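Local atomic coordinates of DegV family protein (Eubacterium eligens, PDB entry 3FDJ), a protein that is of unknown function but, as a member of the DegV family, probably binds a fatty acid or similar lipid between its two domains. Residues 26-29 and 34-37; 43-48 and 230-235; 47-52 and 266-271; 118-123 and 254-259. One frame throughout, in Å; residues are numbered along the deposited sequence. Where two conformers were deposited one is given.

Interaction 1 (26-29 and 34-37)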
# COMPACT_ATOMS: atom_id res chain seq x y z
N PRO A 26 8.22 -2.89 9.81
CA PRO A 26 6.99 -2.39 10.43
C PRO A 26 6.97 -0.91 10.71
O PRO A 26 7.93 -0.36 11.25
CB PRO A 26 6.94 -3.12 11.77
CG PRO A 26 8.05 -3.99 11.84
CD PRO A 26 8.94 -3.83 10.69
N LEU A 27 5.84 -0.28 10.37
CA LEU A 27 5.47 1.01 10.93
C LEU A 27 4.76 0.76 12.26
O LEU A 27 4.42 -0.38 12.59
CB LEU A 27 4.57 1.78 9.94
CG LEU A 27 5.36 2.54 8.86
CD1 LEU A 27 5.67 1.63 7.72
CD2 LEU A 27 4.64 3.82 8.35
N THR A 28 4.52 1.84 13.01
CA THR A 28 3.92 1.76 14.33
C THR A 28 2.74 2.72 14.42
O THR A 28 2.85 3.86 13.98
CB THR A 28 4.94 2.08 15.42
OG1 THR A 28 6.03 1.15 15.34
CG2 THR A 28 4.29 2.02 16.82
N ILE A 29 1.63 2.24 14.97
CA ILE A 29 0.45 3.04 15.23
C ILE A 29 0.42 3.20 16.73
O ILE A 29 0.64 2.23 17.45
CB ILE A 29 -0.81 2.29 14.79
CG1 ILE A 29 -0.79 1.98 13.29
CG2 ILE A 29 -2.06 3.10 15.16
CD1 ILE A 29 -0.28 0.58 12.96
N GLU A 34 -0.82 3.01 24.21
CA GLU A 34 -0.36 1.74 23.66
C GLU A 34 0.28 1.94 22.28
O GLU A 34 -0.16 2.81 21.53
CB GLU A 34 -1.53 0.73 23.56
CG GLU A 34 -1.14 -0.58 22.86
CD GLU A 34 -2.08 -1.76 23.09
OE1 GLU A 34 -3.13 -1.62 23.76
OE2 GLU A 34 -1.74 -2.87 22.59
N GLU A 35 1.32 1.16 21.99
CA GLU A 35 1.97 1.13 20.68
C GLU A 35 1.61 -0.17 19.98
O GLU A 35 1.76 -1.25 20.55
CB GLU A 35 3.49 1.20 20.79
CG GLU A 35 4.10 2.61 20.80
CD GLU A 35 5.48 2.67 20.13
OE1 GLU A 35 6.17 1.62 20.04
OE2 GLU A 35 5.87 3.77 19.67
N PHE A 36 1.16 -0.06 18.74
CA PHE A 36 0.85 -1.23 17.94
C PHE A 36 1.87 -1.29 16.83
O PHE A 36 1.93 -0.39 15.99
CB PHE A 36 -0.56 -1.14 17.33
CG PHE A 36 -1.65 -0.96 18.34
CD1 PHE A 36 -1.97 0.30 18.82
CD2 PHE A 36 -2.38 -2.06 18.80
CE1 PHE A 36 -3.00 0.48 19.74
CE2 PHE A 36 -3.40 -1.90 19.73
CZ PHE A 36 -3.71 -0.62 20.20
N CYS A 37 2.70 -2.32 16.83
CA CYS A 37 3.73 -2.48 15.82
C CYS A 37 3.15 -3.37 14.70
O CYS A 37 2.59 -4.44 14.97
CB CYS A 37 4.96 -3.13 16.46
SG CYS A 37 6.26 -3.37 15.32
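A beta hairpin joins strand 21-30 to the short strand 35-37, and its antiparallel pairing is seen most directly at Ile29 and Phe36, a hydrogen-bonded pair. Ile29 N donates to Phe36 O at 2.8 Å, and Phe36 N returns the bond to Ile29 O at 2.7 Å; the N-H...O angles of 165° and 169° show both to be nearly straight. Thr28 and Cys37 form the adjoining non-hydrogen-bonded pair, their CA atoms 4.5 Å apart, and Thr28 CA lies 3.4 Å from Phe36 O in a CA-H...O contact. Within this hairpin, part of a larger mixed sheet in which Thr28 also bonds Ala61, the side chains separate onto two faces. Ile29 and Phe36 share the face turned to helix 44-52, where the phenyl ring meets Met47 and Ile50; Ile29 O lies at the ring edge, near its plane, while Glu34 CG sits over one ring face toward the rim. The other face carries Thr28 and Cys37. In one of its two conformers, Thr28 CG2 lies 3.6 Å from Glu35 CD. Farther along, Cys37 SG points directly opposite its own amide N about chi1, at -180°, and reaches over to Pro26 CB at 3.6 Å.

Interaction 2 (43-48 and 230-235)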
# COMPACT_ATOMS: atom_id res chain seq x y z
N ASP A 43 -2.57 -7.99 16.43
CA ASP A 43 -3.98 -8.37 16.39
C ASP A 43 -4.76 -7.15 15.89
O ASP A 43 -5.12 -6.25 16.64
CB ASP A 43 -4.47 -8.81 17.78
CG ASP A 43 -5.95 -9.19 17.79
OD1 ASP A 43 -6.68 -8.88 16.82
OD2 ASP A 43 -6.40 -9.82 18.77
N ILE A 44 -5.01 -7.13 14.59
CA ILE A 44 -5.58 -5.94 13.95
C ILE A 44 -7.02 -5.73 14.38
O ILE A 44 -7.44 -4.61 14.60
CB ILE A 44 -5.48 -6.03 12.42
CG1 ILE A 44 -4.02 -5.85 11.99
CG2 ILE A 44 -6.37 -4.98 11.74
CD1 ILE A 44 -3.71 -6.33 10.60
N HIS A 45 -7.77 -6.82 14.51
CA HIS A 45 -9.17 -6.76 14.93
C HIS A 45 -9.29 -6.08 16.30
O HIS A 45 -10.13 -5.21 16.52
CB HIS A 45 -9.78 -8.16 14.96
CG HIS A 45 -11.24 -8.18 15.28
ND1 HIS A 45 -12.20 -7.84 14.35
CD2 HIS A 45 -11.90 -8.49 16.42
CE1 HIS A 45 -13.40 -7.93 14.91
NE2 HIS A 45 -13.25 -8.32 16.16
N ARG A 46 -8.41 -6.47 17.23
CA ARG A 46 -8.33 -5.85 18.54
C ARG A 46 -7.96 -4.36 18.46
O ARG A 46 -8.54 -3.52 19.15
CB ARG A 46 -7.32 -6.60 19.42
CG ARG A 46 -7.01 -5.91 20.74
CD ARG A 46 -6.06 -6.74 21.62
NE ARG A 46 -5.74 -6.02 22.85
CZ ARG A 46 -4.81 -5.07 22.98
NH1 ARG A 46 -4.06 -4.70 21.95
NH2 ARG A 46 -4.63 -4.49 24.15
N MSE A 47 -6.98 -4.03 17.62
CA MSE A 47 -6.57 -2.64 17.47
C MSE A 47 -7.73 -1.78 16.97
O MSE A 47 -7.96 -0.69 17.48
CB MSE A 47 -5.39 -2.53 16.49
CG MSE A 47 -4.87 -1.11 16.37
SE MSE A 47 -3.54 -0.96 14.95
CE MSE A 47 -4.71 -1.18 13.39
N LEU A 48 -8.43 -2.26 15.95
CA LEU A 48 -9.56 -1.52 15.41
C LEU A 48 -10.66 -1.32 16.46
O LEU A 48 -11.28 -0.26 16.52
CB LEU A 48 -10.12 -2.22 14.17
CG LEU A 48 -9.21 -2.25 12.94
CD1 LEU A 48 -9.82 -3.12 11.85
CD2 LEU A 48 -8.94 -0.85 12.43
N HIS A 230 -8.44 -5.41 1.75
CA HIS A 230 -9.61 -4.99 2.47
C HIS A 230 -9.36 -4.99 3.96
O HIS A 230 -8.52 -5.74 4.47
CB HIS A 230 -10.81 -5.88 2.13
CG HIS A 230 -10.66 -7.28 2.62
ND1 HIS A 230 -11.01 -7.65 3.90
CD2 HIS A 230 -10.13 -8.37 2.04
CE1 HIS A 230 -10.73 -8.93 4.07
NE2 HIS A 230 -10.20 -9.39 2.95
N VAL A 231 -10.10 -4.14 4.65
CA VAL A 231 -10.08 -4.04 6.09
C VAL A 231 -11.41 -4.58 6.58
O VAL A 231 -12.41 -3.83 6.64
CB VAL A 231 -9.93 -2.60 6.57
CG1 VAL A 231 -9.77 -2.58 8.10
CG2 VAL A 231 -8.77 -1.89 5.85
N GLU A 232 -11.42 -5.86 6.91
CA GLU A 232 -12.63 -6.57 7.38
C GLU A 232 -13.79 -6.34 6.42
O GLU A 232 -14.92 -6.09 6.84
CB GLU A 232 -12.95 -6.16 8.82
CG GLU A 232 -11.76 -6.43 9.74
CD GLU A 232 -12.09 -6.44 11.22
OE1 GLU A 232 -13.12 -5.84 11.63
OE2 GLU A 232 -11.31 -7.04 11.98
N ASN A 233 -13.51 -6.43 5.13
CA ASN A 233 -14.54 -6.37 4.13
C ASN A 233 -14.24 -7.29 2.96
O ASN A 233 -14.17 -6.88 1.81
CB ASN A 233 -14.77 -4.96 3.66
CG ASN A 233 -16.14 -4.76 3.08
OD1 ASN A 233 -16.88 -5.73 2.91
ND2 ASN A 233 -16.51 -3.50 2.81
N GLU A 234 -14.07 -8.58 3.29
CA GLU A 234 -13.83 -9.58 2.26
C GLU A 234 -15.00 -9.66 1.27
O GLU A 234 -14.80 -9.90 0.08
CB GLU A 234 -13.56 -10.92 2.91
CG GLU A 234 -13.02 -11.98 2.00
CD GLU A 234 -12.69 -13.24 2.76
OE1 GLU A 234 -12.16 -13.13 3.90
OE2 GLU A 234 -13.00 -14.32 2.24
N ALA A 235 -16.21 -9.39 1.77
CA ALA A 235 -17.41 -9.47 0.95
C ALA A 235 -17.34 -8.51 -0.22
O ALA A 235 -17.57 -8.90 -1.37
CB ALA A 235 -18.67 -9.22 1.79
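At the edge of the His45 imidazole, close to its plane, lies the carboxylate of Glu232, and the two flat groups are only 30° from coplanar. The His230 ring has Glu234 N 3.2 Å above one face, toward its rim, and Glu232 CA at its edge. His45 ND1 donates to Glu232 OE2 at 2.7 Å; the N-H...O angle is 164°, the acceptor is nearly in the ring plane, and the oxygen is approached on its syn side. This is a His-carboxylate hydrogen bond made edge to edge, although the two side chains as a whole cross at about a right angle. A chi1 of -175° at His45 places the ring where ND1 can meet Glu232 OE2. The other carboxylate oxygen, Glu232 OE1, is held by a salt bridge to Arg268 NE, so each oxygen has its own donor and the rotation of the group is probably fixed. Beside this polar pair, Leu48 CD1 packs on Val231 CG1 at 3.8 Å and approaches Glu232 CD at 4.1 Å. Asp43 is the N-cap of the histidine's helix: Asp43 OD1 accepts from Arg46 N at 3.0 Å. The contact thus sets the start of helix 44-52 against the turn between strand 226-230 and helix 234-248, with Ser263 and Ala266 of helix 260-266 packing on Val231.

Interaction 3 (47-52 and 266-271)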
# COMPACT_ATOMS: atom_id res chain seq x y z
N MSE A 47 -6.98 -4.03 17.62
CA MSE A 47 -6.57 -2.64 17.47
C MSE A 47 -7.73 -1.78 16.97
O MSE A 47 -7.96 -0.69 17.48
CB MSE A 47 -5.39 -2.53 16.49
CG MSE A 47 -4.87 -1.11 16.37
SE MSE A 47 -3.54 -0.96 14.95
CE MSE A 47 -4.71 -1.18 13.39
N LEU A 48 -8.43 -2.26 15.95
CA LEU A 48 -9.56 -1.52 15.41
C LEU A 48 -10.66 -1.32 16.46
O LEU A 48 -11.28 -0.26 16.52
CB LEU A 48 -10.12 -2.22 14.17
CG LEU A 48 -9.21 -2.25 12.94
CD1 LEU A 48 -9.82 -3.12 11.85
CD2 LEU A 48 -8.94 -0.85 12.43
N ASP A 49 -10.91 -2.35 17.27
CA ASP A 49 -11.88 -2.25 18.36
C ASP A 49 -11.45 -1.18 19.36
O ASP A 49 -12.26 -0.41 19.84
CB ASP A 49 -12.09 -3.60 19.08
CG ASP A 49 -13.00 -4.58 18.30
OD1 ASP A 49 -13.49 -4.25 17.19
OD2 ASP A 49 -13.22 -5.71 18.80
N ILE A 50 -10.16 -1.15 19.69
CA ILE A 50 -9.64 -0.16 20.63
C ILE A 50 -9.81 1.25 20.07
O ILE A 50 -10.30 2.15 20.76
CB ILE A 50 -8.16 -0.43 21.00
CG1 ILE A 50 -8.07 -1.63 21.95
CG2 ILE A 50 -7.54 0.78 21.67
CD1 ILE A 50 -6.65 -2.11 22.16
N LEU A 51 -9.43 1.42 18.80
CA LEU A 51 -9.51 2.73 18.17
C LEU A 51 -10.94 3.24 18.02
O LEU A 51 -11.18 4.42 18.22
CB LEU A 51 -8.80 2.74 16.82
CG LEU A 51 -7.30 2.55 16.95
CD1 LEU A 51 -6.69 2.25 15.61
CD2 LEU A 51 -6.65 3.76 17.59
N GLU A 52 -11.87 2.37 17.66
CA GLU A 52 -13.26 2.81 17.46
C GLU A 52 -13.92 3.37 18.72
O GLU A 52 -14.87 4.15 18.62
CB GLU A 52 -14.12 1.68 16.86
CG GLU A 52 -14.30 1.84 15.35
CD GLU A 52 -14.80 0.59 14.67
OE1 GLU A 52 -15.15 -0.38 15.36
OE2 GLU A 52 -14.84 0.57 13.42
N ALA A 266 -7.16 3.21 6.16
CA ALA A 266 -8.34 2.88 5.34
C ALA A 266 -9.61 2.66 6.16
O ALA A 266 -10.72 2.88 5.68
CB ALA A 266 -8.07 1.69 4.42
N GLU A 267 -9.41 2.22 7.40
CA GLU A 267 -10.47 1.98 8.40
C GLU A 267 -11.38 0.81 8.08
O GLU A 267 -11.38 0.27 6.98
CB GLU A 267 -11.24 3.26 8.73
CG GLU A 267 -10.32 4.30 9.34
CD GLU A 267 -11.04 5.43 10.05
OE1 GLU A 267 -11.96 5.16 10.86
OE2 GLU A 267 -10.63 6.60 9.82
N ARG A 268 -12.12 0.38 9.09
CA ARG A 268 -13.01 -0.74 8.94
C ARG A 268 -13.94 -0.51 7.76
O ARG A 268 -14.51 0.57 7.60
CB ARG A 268 -13.85 -0.94 10.21
CG ARG A 268 -14.17 -2.35 10.50
CD ARG A 268 -14.54 -2.49 11.98
NE ARG A 268 -13.74 -3.53 12.62
CZ ARG A 268 -13.48 -3.61 13.93
NH1 ARG A 268 -13.93 -2.69 14.77
NH2 ARG A 268 -12.75 -4.62 14.39
N GLY A 269 -14.04 -1.53 6.92
CA GLY A 269 -14.89 -1.50 5.74
C GLY A 269 -14.14 -1.13 4.48
O GLY A 269 -14.64 -1.30 3.37
N GLY A 270 -12.94 -0.58 4.63
CA GLY A 270 -12.23 -0.01 3.52
C GLY A 270 -11.69 -1.03 2.53
O GLY A 270 -11.38 -2.20 2.89
N ILE A 271 -11.60 -0.58 1.27
CA ILE A 271 -11.03 -1.35 0.16
C ILE A 271 -9.94 -0.52 -0.51
O ILE A 271 -10.09 0.69 -0.66
CB ILE A 271 -12.12 -1.67 -0.89
CG1 ILE A 271 -13.18 -2.61 -0.31
CG2 ILE A 271 -11.49 -2.23 -2.17
CD1 ILE A 271 -12.69 -3.99 -0.03
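Arg268 forms a salt-bridge network with Asp49 and Glu52 of helix 44-52, reaching them from the type II beta turn Glu267-Gly270 that follows helix 260-266. One oxygen, Asp49 OD1, takes both terminal nitrogens of the guanidinium end-on: Arg268 NH1 and NH2 each lie 2.9 Å from it. The N-H...O angles, 139° and 138°, are well short of straight, as expected when two donors of one group converge on a single acceptor. Arg268 NH1 is shared, since in one of the two Glu52 conformers it also gives a weak bond to Glu52 OE1 at 2.7 Å, with that oxygen at the guanidinium edge near its plane. Neither carboxylate is coplanar with the guanidinium; both are steeply tilted against it. A further donor, Arg268 NE, forms a salt bridge with Glu232 OE1, so three carboxylates meet the guanidinium, which probably favours its charged form. On the turn itself, Gly270 N bonds to Glu267 O at 2.9 Å, and Gly269 O accepts from Asn233 ND2, so the backbone that carries the arginine has polar partners of its own. A bend at chi3 turns the guanidinium across the helix surface, where Leu48 CB lies over one of its faces, 3.6 Å from Arg268 NH2.

Interaction 4 (118-123 and 254-259)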
# COMPACT_ATOMS: atom_id res chain seq x y z
N THR A 118 0.61 3.14 -2.01
CA THR A 118 0.53 2.33 -0.80
C THR A 118 -0.06 0.97 -1.15
O THR A 118 -0.56 0.77 -2.27
CB THR A 118 -0.35 3.01 0.26
OG1 THR A 118 -0.09 2.42 1.54
CG2 THR A 118 -1.86 2.91 -0.10
N GLY A 119 -0.01 0.06 -0.19
CA GLY A 119 -0.76 -1.18 -0.23
C GLY A 119 -0.61 -1.96 -1.51
O GLY A 119 0.51 -2.34 -1.88
N PRO A 120 -1.74 -2.22 -2.21
CA PRO A 120 -1.65 -3.11 -3.34
C PRO A 120 -0.78 -2.62 -4.49
O PRO A 120 -0.30 -3.44 -5.26
CB PRO A 120 -3.11 -3.30 -3.78
CG PRO A 120 -3.82 -2.13 -3.23
CD PRO A 120 -3.13 -1.86 -1.92
N GLN A 121 -0.58 -1.31 -4.61
CA GLN A 121 0.33 -0.80 -5.63
C GLN A 121 1.79 -1.14 -5.28
O GLN A 121 2.58 -1.52 -6.17
CB GLN A 121 0.11 0.70 -5.87
CG GLN A 121 0.82 1.28 -7.13
CD GLN A 121 0.13 2.51 -7.74
OE1 GLN A 121 -0.68 3.17 -7.10
NE2 GLN A 121 0.51 2.86 -8.97
N MSE A 122 2.14 -1.04 -4.00
CA MSE A 122 3.46 -1.50 -3.51
C MSE A 122 3.59 -3.00 -3.77
O MSE A 122 4.64 -3.45 -4.25
CB MSE A 122 3.64 -1.21 -2.00
CG MSE A 122 3.65 0.27 -1.67
SE MSE A 122 3.74 0.55 0.22
CE MSE A 122 5.56 -0.21 0.54
N ARG A 123 2.53 -3.77 -3.52
CA ARG A 123 2.56 -5.20 -3.83
C ARG A 123 2.84 -5.48 -5.31
O ARG A 123 3.67 -6.33 -5.62
CB ARG A 123 1.29 -5.93 -3.37
CG ARG A 123 1.38 -7.39 -3.61
CD ARG A 123 0.22 -8.14 -3.02
NE ARG A 123 0.40 -9.54 -3.32
CZ ARG A 123 -0.15 -10.54 -2.63
NH1 ARG A 123 -0.94 -10.32 -1.57
NH2 ARG A 123 0.14 -11.79 -3.00
N CYS A 254 -5.75 -11.23 -6.93
CA CYS A 254 -5.58 -11.68 -5.56
C CYS A 254 -6.34 -10.70 -4.64
O CYS A 254 -6.15 -9.48 -4.73
CB CYS A 254 -4.11 -11.75 -5.18
SG CYS A 254 -3.84 -12.47 -3.55
N VAL A 255 -7.18 -11.26 -3.76
CA VAL A 255 -7.88 -10.51 -2.71
C VAL A 255 -7.29 -10.95 -1.38
O VAL A 255 -7.18 -12.15 -1.10
CB VAL A 255 -9.38 -10.86 -2.70
CG1 VAL A 255 -10.08 -10.34 -1.41
CG2 VAL A 255 -10.06 -10.34 -3.97
N TYR A 256 -6.92 -9.99 -0.54
CA TYR A 256 -6.25 -10.32 0.71
C TYR A 256 -6.44 -9.24 1.76
O TYR A 256 -6.93 -8.16 1.48
CB TYR A 256 -4.76 -10.56 0.46
CG TYR A 256 -4.07 -9.38 -0.18
CD1 TYR A 256 -4.19 -9.16 -1.55
CD2 TYR A 256 -3.31 -8.49 0.57
CE1 TYR A 256 -3.59 -8.07 -2.15
CE2 TYR A 256 -2.69 -7.41 -0.03
CZ TYR A 256 -2.86 -7.20 -1.39
OH TYR A 256 -2.27 -6.16 -2.00
N LYS A 257 -6.09 -9.57 3.00
CA LYS A 257 -6.30 -8.65 4.11
C LYS A 257 -5.22 -7.55 4.16
O LYS A 257 -4.03 -7.80 3.99
CB LYS A 257 -6.28 -9.40 5.44
CG LYS A 257 -7.35 -10.45 5.60
CD LYS A 257 -7.27 -11.09 6.98
CE LYS A 257 -8.35 -12.12 7.16
NZ LYS A 257 -8.12 -13.23 6.19
N ALA A 258 -5.67 -6.36 4.49
CA ALA A 258 -4.78 -5.24 4.80
C ALA A 258 -3.97 -5.53 6.06
O ALA A 258 -4.41 -6.28 6.94
CB ALA A 258 -5.57 -3.95 4.94
N GLY A 259 -2.77 -4.95 6.13
CA GLY A 259 -1.95 -4.99 7.33
C GLY A 259 -2.36 -3.88 8.26
O GLY A 259 -3.37 -3.21 8.02
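The first turn of helix 120-134, with Gly119 at its N-cap and Arg123 N bonded to Gly119 O at 3.0 Å, faces strand 253-257, and the two meet mainly through side chains, without a hydrogen bond across them. The main element is a cation-pi interaction. Arg123 CZ stands 4.4 Å from the centroid of the Tyr256 ring and 15° off the ring normal, so the charge is over the face; the atom nearest the centre is NH1, 3.3 Å above the plane. The guanidinium is not stacked flat: its plane is tilted 57° from that of the ring, and NH1 points down onto the aromatic face. Arg123 runs extended from CG to NE and slides past the tyrosine in the opposite direction, bringing its CD 3.3 Å from Tyr256 OH. Strand 253-257 is an outermost strand of a six-stranded mixed sheet, paired in parallel with strand 226-230, and the tyrosine projects from it toward the helix start. Tyr256 CG lies between its backbone N and carbonyl carbon (chi1 57°), a torsion that carries the hydroxyl to Pro120, where OH is 3.4 Å from Pro120 CA and 3.5 Å from CB. Pro120 in turn packs on Cys229 of strand 226-230 and Ile272 of strand 271-276. Beyond the ring, Cys254 SG approaches Arg123 NH2 obliquely at 4.1 Å. Arg123 NE is directed elsewhere, into a salt bridge with Glu127 OE2 one helical turn on.

Overall arrangement
Interactions 2 and 3 adjoin: their centres are about 6 Å apart, both draw on Leu48 of helix 44-52, and Glu232 OE1 bonds Arg268 NE at 2.6 Å. Interaction 1 lies on the hairpin preceding that helix, its centre about 16 Å from that of interaction 2, tied to it by the Glu34 OE2 to Arg46 NH1 salt bridge (3.0 Å). Interaction 4 meets interaction 2 through the backbone, His230 O to Ala258 N 2.9 Å, and through Ile44 packed on Ala258 and Gly259, but touches neither interaction 1 nor 3. The bound sodium ion is about 10 Å from the Arg268 side chain; a hexaethylene glycol, probably from the crystallisation liquor, lies about 4 Å from the Leu27 side chain.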